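Long-range contact in glutathione transferase (Leptospira interrogans serovar Lai, PDB 3UBK), which probably binds glutathione and transfers it to electrophilic substrates: residues Ser12-Glu24 and Phe151-Val164. Sequence-based numbering, arbitrary orientation. Where two conformers were deposited one is given.
Sequences SNYVNKVKLGILE and FTLADCSGFAHLSV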
ATOM      1  N   SER A  12      -1.288  14.215 -11.258  1.00 41.77           N
ATOM      2  CA  SER A  12      -1.141  12.921 -10.583  1.00 38.93           C
ATOM      3  C   SER A  12      -2.133  12.753  -9.429  1.00 41.36           C
ATOM      4  O   SER A  12      -2.207  13.597  -8.524  1.00 38.70           O
ATOM      5  CB  SER A  12       0.286  12.739 -10.062  1.00 34.09           C
ATOM      6  OG  SER A  12       0.327  11.651  -9.141  1.00 39.36           O
ATOM      7  N   ASN A  13      -2.886  11.658  -9.428  1.00 36.83           N
ATOM      8  CA  ASN A  13      -3.778  11.413  -8.301  1.00 37.53           C
ATOM      9  C   ASN A  13      -3.057  11.124  -6.969  1.00 40.74           C
ATOM     10  O   ASN A  13      -3.589  11.419  -5.891  1.00 33.83           O
ATOM     11  CB  ASN A  13      -4.849  10.363  -8.620  1.00 45.80           C
ATOM     12  CG  ASN A  13      -4.304   9.163  -9.365  1.00 54.20           C
ATOM     13  OD1 ASN A  13      -4.815   8.053  -9.207  1.00 58.64           O
ATOM     14  ND2 ASN A  13      -3.264   9.370 -10.176  1.00 53.06           N
ATOM     15  N   TYR A  14      -1.850  10.567  -7.040  1.00 35.97           N
ATOM     16  CA  TYR A  14      -1.051  10.339  -5.832  1.00 34.59           C
ATOM     17  C   TYR A  14      -0.515  11.645  -5.248  1.00 36.37           C
ATOM     18  O   TYR A  14      -0.438  11.794  -4.035  1.00 30.38           O
ATOM     19  CB  TYR A  14       0.077   9.336  -6.105  1.00 33.70           C
ATOM     20  CG  TYR A  14      -0.514   7.966  -6.378  1.00 40.12           C
ATOM     21  CD1 TYR A  14      -0.820   7.563  -7.672  1.00 43.06           C
ATOM     22  CD2 TYR A  14      -0.838   7.110  -5.332  1.00 31.65           C
ATOM     23  CE1 TYR A  14      -1.400   6.316  -7.921  1.00 42.44           C
ATOM     24  CE2 TYR A  14      -1.411   5.866  -5.573  1.00 39.61           C
ATOM     25  CZ  TYR A  14      -1.692   5.479  -6.873  1.00 43.29           C
ATOM     26  OH  TYR A  14      -2.277   4.256  -7.128  1.00 52.92           O
ATOM     27  N   VAL A  15      -0.152  12.585  -6.112  1.00 31.34           N
ATOM     28  CA  VAL A  15       0.219  13.927  -5.656  1.00 32.39           C
ATOM     29  C   VAL A  15      -1.000  14.553  -4.992  1.00 32.99           C
ATOM     30  O   VAL A  15      -0.929  15.105  -3.882  1.00 31.76           O
ATOM     31  CB  VAL A  15       0.717  14.811  -6.849  1.00 31.82           C
ATOM     32  CG1 VAL A  15       0.866  16.271  -6.433  1.00 33.24           C
ATOM     33  CG2 VAL A  15       2.029  14.267  -7.391  1.00 34.40           C
ATOM     34  N   ASN A  16      -2.144  14.434  -5.650  1.00 28.69           N
ATOM     35  CA  ASN A  16      -3.351  15.056  -5.148  1.00 32.85           C
ATOM     36  C   ASN A  16      -3.814  14.458  -3.833  1.00 36.52           C
ATOM     37  O   ASN A  16      -4.305  15.180  -2.969  1.00 31.35           O
ATOM     38  CB  ASN A  16      -4.462  15.031  -6.201  1.00 34.61           C
ATOM     39  CG  ASN A  16      -4.173  15.982  -7.331  1.00 37.25           C
ATOM     40  OD1 ASN A  16      -3.367  16.896  -7.173  1.00 34.99           O
ATOM     41  ND2 ASN A  16      -4.798  15.769  -8.474  1.00 35.36           N
ATOM     42  N   LYS A  17      -3.674  13.142  -3.687  1.00 33.22           N
ATOM     43  CA  LYS A  17      -3.924  12.490  -2.406  1.00 30.20           C
ATOM     44  C   LYS A  17      -3.160  13.198  -1.264  1.00 32.27           C
ATOM     45  O   LYS A  17      -3.725  13.513  -0.215  1.00 32.01           O
ATOM     46  CB  LYS A  17      -3.519  11.012  -2.501  1.00 31.10           C
ATOM     47  CG  LYS A  17      -3.461  10.241  -1.177  1.00 30.13           C
ATOM     48  CD  LYS A  17      -2.791   8.882  -1.462  1.00 33.28           C
ATOM     49  CE  LYS A  17      -2.583   8.022  -0.243  1.00 43.42           C
ATOM     50  NZ  LYS A  17      -1.661   6.883  -0.623  1.00 32.88           N
ATOM     51  N   VAL A  18      -1.872  13.437  -1.466  1.00 29.54           N
ATOM     52  CA  VAL A  18      -1.040  14.097  -0.447  1.00 32.15           C
ATOM     53  C   VAL A  18      -1.463  15.563  -0.244  1.00 33.46           C
ATOM     54  O   VAL A  18      -1.575  16.065   0.888  1.00 33.01           O
ATOM     55  CB  VAL A  18       0.465  14.026  -0.809  1.00 31.54           C
ATOM     56  CG1 VAL A  18       1.288  14.935   0.108  1.00 29.05           C
ATOM     57  CG2 VAL A  18       0.986  12.565  -0.741  1.00 24.54           C
ATOM     58  N   LYS A  19      -1.725  16.239  -1.350  1.00 30.15           N
ATOM     59  CA  LYS A  19      -2.117  17.646  -1.334  1.00 33.74           C
ATOM     60  C   LYS A  19      -3.405  17.877  -0.532  1.00 30.44           C
ATOM     61  O   LYS A  19      -3.530  18.864   0.207  1.00 32.33           O
ATOM     62  CB  LYS A  19      -2.288  18.093  -2.793  1.00 35.09           C
ATOM     63  CG  LYS A  19      -2.104  19.544  -3.072  1.00 50.21           C
ATOM     64  CD  LYS A  19      -1.906  19.755  -4.577  1.00 44.60           C
ATOM     65  CE  LYS A  19      -2.378  21.135  -4.974  1.00 42.06           C
ATOM     66  NZ  LYS A  19      -2.164  21.413  -6.427  1.00 37.13           N
ATOM     67  N   LEU A  20      -4.378  16.976  -0.681  1.00 31.78           N
ATOM     68  CA  LEU A  20      -5.607  17.059   0.090  1.00 29.36           C
ATOM     69  C   LEU A  20      -5.352  17.066   1.607  1.00 33.15           C
ATOM     70  O   LEU A  20      -5.994  17.820   2.371  1.00 28.60           O
ATOM     71  CB  LEU A  20      -6.543  15.891  -0.270  1.00 31.91           C
ATOM     72  CG  LEU A  20      -7.244  15.949  -1.628  1.00 31.03           C
ATOM     73  CD1 LEU A  20      -7.756  14.548  -2.080  1.00 30.32           C
ATOM     74  CD2 LEU A  20      -8.384  16.972  -1.587  1.00 29.25           C
ATOM     75  N   GLY A  21      -4.430  16.213   2.047  1.00 30.21           N
ATOM     76  CA  GLY A  21      -4.089  16.117   3.469  1.00 31.89           C
ATOM     77  C   GLY A  21      -3.383  17.367   3.961  1.00 30.80           C
ATOM     78  O   GLY A  21      -3.709  17.883   5.021  1.00 31.53           O
ATOM     79  N   ILE A  22      -2.418  17.856   3.186  1.00 30.15           N
ATOM     80  CA  ILE A  22      -1.697  19.092   3.525  1.00 27.43           C
ATOM     81  C   ILE A  22      -2.661  20.281   3.635  1.00 30.56           C
ATOM     82  O   ILE A  22      -2.614  21.050   4.602  1.00 30.87           O
ATOM     83  CB  ILE A  22      -0.599  19.398   2.479  1.00 29.84           C
ATOM     84  CG1 ILE A  22       0.578  18.416   2.617  1.00 28.89           C
ATOM     85  CG2 ILE A  22      -0.078  20.848   2.608  1.00 29.96           C
ATOM     86  CD1 ILE A  22       1.581  18.434   1.412  1.00 26.67           C
ATOM     87  N   LEU A  23      -3.531  20.432   2.640  1.00 31.73           N
ATOM     88  CA  LEU A  23      -4.476  21.549   2.605  1.00 30.44           C
ATOM     89  C   LEU A  23      -5.458  21.484   3.754  1.00 34.93           C
ATOM     90  O   LEU A  23      -5.781  22.504   4.360  1.00 30.09           O
ATOM     91  CB  LEU A  23      -5.253  21.557   1.283  1.00 28.48           C
ATOM     92  CG  LEU A  23      -4.396  21.994   0.095  1.00 33.43           C
ATOM     93  CD1 LEU A  23      -5.156  21.762  -1.223  1.00 32.05           C
ATOM     94  CD2 LEU A  23      -3.983  23.472   0.280  1.00 37.93           C
ATOM     95  N   GLU A  24      -5.940  20.281   4.054  1.00 29.78           N
ATOM     96  CA  GLU A  24      -6.961  20.142   5.077  1.00 28.41           C
ATOM     97  C   GLU A  24      -6.453  20.491   6.481  1.00 32.48           C
ATOM     98  O   GLU A  24      -7.211  21.043   7.293  1.00 29.90           O
ATOM     99  CB  GLU A  24      -7.568  18.738   5.041  1.00 30.09           C
ATOM    100  CG  GLU A  24      -8.873  18.637   5.805  1.00 28.43           C
ATOM    101  CD  GLU A  24     -10.032  19.367   5.113  1.00 33.95           C
ATOM    102  OE1 GLU A  24      -9.923  19.731   3.919  1.00 33.44           O
ATOM    103  OE2 GLU A  24     -11.066  19.550   5.768  1.00 34.34           O
ATOM    104  N   PHE A 151     -13.000  14.169   8.409  1.00 29.13           N
ATOM    105  CA  PHE A 151     -12.047  13.982   7.314  1.00 32.15           C
ATOM    106  C   PHE A 151     -10.933  13.047   7.812  1.00 33.61           C
ATOM    107  O   PHE A 151     -10.470  13.192   8.940  1.00 29.68           O
ATOM    108  CB  PHE A 151     -11.462  15.346   6.959  1.00 29.60           C
ATOM    109  CG  PHE A 151     -10.571  15.351   5.736  1.00 30.80           C
ATOM    110  CD1 PHE A 151      -9.256  14.892   5.805  1.00 27.15           C
ATOM    111  CD2 PHE A 151     -11.033  15.861   4.535  1.00 31.49           C
ATOM    112  CE1 PHE A 151      -8.439  14.931   4.707  1.00 33.63           C
ATOM    113  CE2 PHE A 151     -10.214  15.911   3.429  1.00 35.34           C
ATOM    114  CZ  PHE A 151      -8.915  15.444   3.508  1.00 33.67           C
ATOM    115  N   THR A 152     -10.533  12.068   7.002  1.00 26.44           N
ATOM    116  CA  THR A 152      -9.419  11.182   7.369  1.00 28.33           C
ATOM    117  C   THR A 152      -8.560  10.913   6.169  1.00 31.05           C
ATOM    118  O   THR A 152      -8.834  11.409   5.076  1.00 29.29           O
ATOM    119  CB  THR A 152      -9.890   9.802   7.858  1.00 31.53           C
ATOM    120  OG1 THR A 152     -10.525   9.114   6.771  1.00 30.05           O
ATOM    121  CG2 THR A 152     -10.853   9.934   9.024  1.00 38.60           C
ATOM    122  N   LEU A 153      -7.535  10.088   6.365  1.00 30.84           N
ATOM    123  CA  LEU A 153      -6.692   9.619   5.263  1.00 26.79           C
ATOM    124  C   LEU A 153      -7.541   9.032   4.128  1.00 29.32           C
ATOM    125  O   LEU A 153      -7.205   9.149   2.943  1.00 31.74           O
ATOM    126  CB  LEU A 153      -5.751   8.508   5.779  1.00 30.35           C
ATOM    127  CG  LEU A 153      -5.012   7.763   4.655  1.00 34.11           C
ATOM    128  CD1 LEU A 153      -3.967   8.695   4.029  1.00 35.34           C
ATOM    129  CD2 LEU A 153      -4.348   6.465   5.148  1.00 38.82           C
ATOM    130  N   ALA A 154      -8.610   8.342   4.486  1.00 27.92           N
ATOM    131  CA  ALA A 154      -9.415   7.697   3.453  1.00 33.15           C
ATOM    132  C   ALA A 154     -10.070   8.721   2.501  1.00 32.90           C
ATOM    133  O   ALA A 154     -10.379   8.395   1.356  1.00 32.49           O
ATOM    134  CB  ALA A 154     -10.460   6.783   4.082  1.00 29.46           C
ATOM    135  N   ASP A 155     -10.262   9.959   2.965  1.00 29.76           N
ATOM    136  CA  ASP A 155     -10.807  11.004   2.081  1.00 31.53           C
ATOM    137  C   ASP A 155      -9.752  11.515   1.117  1.00 30.90           C
ATOM    138  O   ASP A 155     -10.068  11.923   0.010  1.00 32.01           O
ATOM    139  CB  ASP A 155     -11.415  12.161   2.887  1.00 28.87           C
ATOM    140  CG  ASP A 155     -12.626  11.727   3.678  1.00 34.58           C
ATOM    141  OD1 ASP A 155     -13.686  11.519   3.054  1.00 29.83           O
ATOM    142  OD2 ASP A 155     -12.526  11.589   4.915  1.00 29.85           O
ATOM    143  N   CYS A 156      -8.493  11.511   1.541  1.00 31.15           N
ATOM    144  CA  CYS A 156      -7.414  11.890   0.633  1.00 30.17           C
ATOM    145  C   CYS A 156      -7.347  10.886  -0.514  1.00 32.87           C
ATOM    146  O   CYS A 156      -7.299  11.253  -1.689  1.00 35.61           O
ATOM    147  CB  CYS A 156      -6.083  11.917   1.373  1.00 29.63           C
ATOM    148  SG  CYS A 156      -6.056  13.054   2.803  1.00 32.18           S
ATOM    149  N   SER A 157      -7.326   9.606  -0.177  1.00 34.04           N
ATOM    150  CA  SER A 157      -7.312   8.560  -1.189  0.50 31.59           C
ATOM    151  C   SER A 157      -8.624   8.546  -1.975  1.00 30.88           C
ATOM    152  O   SER A 157      -8.633   8.481  -3.198  1.00 36.52           O
ATOM    153  CB  SER A 157      -7.059   7.200  -0.538  0.50 31.47           C
ATOM    154  OG  SER A 157      -5.732   7.125  -0.058  0.50 24.35           O
ATOM    155  N   GLY A 158      -9.739   8.624  -1.256  1.00 33.28           N
ATOM    156  CA  GLY A 158     -11.044   8.590  -1.910  1.00 39.52           C
ATOM    157  C   GLY A 158     -11.246   9.705  -2.931  1.00 44.32           C
ATOM    158  O   GLY A 158     -11.550   9.445  -4.105  1.00 40.09           O
ATOM    159  N   PHE A 159     -11.073  10.953  -2.500  1.00 35.49           N
ATOM    160  CA  PHE A 159     -11.349  12.073  -3.388  1.00 36.74           C
ATOM    161  C   PHE A 159     -10.336  12.144  -4.522  1.00 36.30           C
ATOM    162  O   PHE A 159     -10.689  12.410  -5.670  1.00 37.08           O
ATOM    163  CB  PHE A 159     -11.389  13.404  -2.622  1.00 30.07           C
ATOM    164  CG  PHE A 159     -11.902  14.556  -3.449  1.00 36.08           C
ATOM    165  CD1 PHE A 159     -13.263  14.777  -3.584  1.00 35.22           C
ATOM    166  CD2 PHE A 159     -11.022  15.414  -4.085  1.00 37.31           C
ATOM    167  CE1 PHE A 159     -13.743  15.829  -4.346  1.00 37.60           C
ATOM    168  CE2 PHE A 159     -11.491  16.471  -4.855  1.00 37.46           C
ATOM    169  CZ  PHE A 159     -12.847  16.679  -4.987  1.00 31.32           C
ATOM    170  N   ALA A 160      -9.068  11.912  -4.196  1.00 31.54           N
ATOM    171  CA  ALA A 160      -8.014  11.937  -5.193  1.00 35.74           C
ATOM    172  C   ALA A 160      -8.193  10.852  -6.275  1.00 35.96           C
ATOM    173  O   ALA A 160      -8.109  11.141  -7.464  1.00 37.92           O
ATOM    174  CB  ALA A 160      -6.664  11.794  -4.518  1.00 32.96           C
ATOM    175  N   HIS A 161      -8.449   9.612  -5.864  1.00 37.63           N
ATOM    176  CA  HIS A 161      -8.485   8.489  -6.811  1.00 38.06           C
ATOM    177  C   HIS A 161      -9.843   8.305  -7.493  1.00 39.71           C
ATOM    178  O   HIS A 161      -9.920   8.066  -8.694  1.00 41.73           O
ATOM    179  CB  HIS A 161      -8.098   7.179  -6.114  1.00 36.13           C
ATOM    180  CG  HIS A 161      -6.680   7.141  -5.639  1.00 35.45           C
ATOM    181  ND1 HIS A 161      -5.610   7.416  -6.464  1.00 40.22           N
ATOM    182  CD2 HIS A 161      -6.152   6.834  -4.429  1.00 35.49           C
ATOM    183  CE1 HIS A 161      -4.486   7.299  -5.779  1.00 46.86           C
ATOM    184  NE2 HIS A 161      -4.787   6.937  -4.543  1.00 39.33           N
ATOM    185  N   LEU A 162     -10.913   8.422  -6.727  1.00 36.65           N
ATOM    186  CA  LEU A 162     -12.235   8.144  -7.263  1.00 43.47           C
ATOM    187  C   LEU A 162     -12.706   9.218  -8.231  1.00 45.57           C
ATOM    188  O   LEU A 162     -13.463   8.937  -9.151  1.00 46.69           O
ATOM    189  CB  LEU A 162     -13.248   7.970  -6.134  1.00 37.39           C
ATOM    190  CG  LEU A 162     -12.996   6.761  -5.231  1.00 47.63           C
ATOM    191  CD1 LEU A 162     -14.061   6.698  -4.151  1.00 41.60           C
ATOM    192  CD2 LEU A 162     -12.932   5.440  -6.015  1.00 39.50           C
ATOM    193  N   SER A 163     -12.275  10.450  -8.017  1.00 44.76           N
ATOM    194  CA  SER A 163     -12.655  11.511  -8.923  1.00 46.95           C
ATOM    195  C   SER A 163     -12.026  11.225 -10.283  1.00 49.49           C
ATOM    196  O   SER A 163     -12.665  11.397 -11.315  1.00 50.77           O
ATOM    197  CB  SER A 163     -12.210  12.867  -8.385  1.00 40.31           C
ATOM    198  OG  SER A 163     -10.806  12.934  -8.309  1.00 45.94           O
ATOM    199  N   VAL A 164     -10.775  10.770 -10.268  1.00 50.08           N
ATOM    200  CA  VAL A 164     -10.050  10.443 -11.493  1.00 55.14           C
ATOM    201  C   VAL A 164     -10.631   9.193 -12.156  1.00 59.96           C
ATOM    202  O   VAL A 164     -10.772   9.135 -13.385  1.00 57.99           O
ATOM    203  CB  VAL A 164      -8.551  10.210 -11.221  1.00 54.91           C
ATOM    204  CG1 VAL A 164      -7.928   9.385 -12.342  1.00 59.47           C
ATOM    205  CG2 VAL A 164      -7.822  11.539 -11.047  1.00 48.66           C
TER
HETATM  206  O   HOH W   1      -6.969  13.617  -8.351  1.00 42.91           O
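Ala-160 and Lys-17 illustrate how two helices pack closely by exchanging knobs and holes: the axes of 13-24 and 153-164 come within 8.0 Å, their N-to-C directions 138° apart. The methyl of Ala-160 enters the hole formed by Asn-13, Asn-16, Lys-17 and Leu-20, its CB 3.4 Å from Asn-13 O. In return, the extended Lys-17 chain lies among Cys-156, Ser-157, Ala-160 and His-161; its NZ forms a salt bridge with Glu-100 and a hydrogen bond with Ser-64 OG, a residue that binds glutathione. Leu-20 CD1 adds apolar packing, meeting Ala-160 CB and, at 3.8 Å, Phe-159 CB.

Ring contacts lie at both ends. His-161 turns its edge to the face of the Tyr-14 ring in an edge-to-face (T-shaped) pair, planes 62° apart, with His-161 CE1 3.4 Å from Tyr-14 CE2. A bend at chi2 (71°) in Glu-24 lays CG 3.5 Å from the Phe-151 ring centroid, a CH-pi contact, and the carboxylate almost parallel to that ring; Asp-155 CB covers the other face, and Lys-195 pairs with Glu-24 OE2.

One water links the helices, accepting from Asn-16 ND2 and donating to Ala-160 O.

The contact joins the thioredoxin-like N-terminal domain to the helical C-terminal domain: strand 29-32 adjoins 13-24, helix 185-193 packs on 151-164, and helix 86-111 touches both.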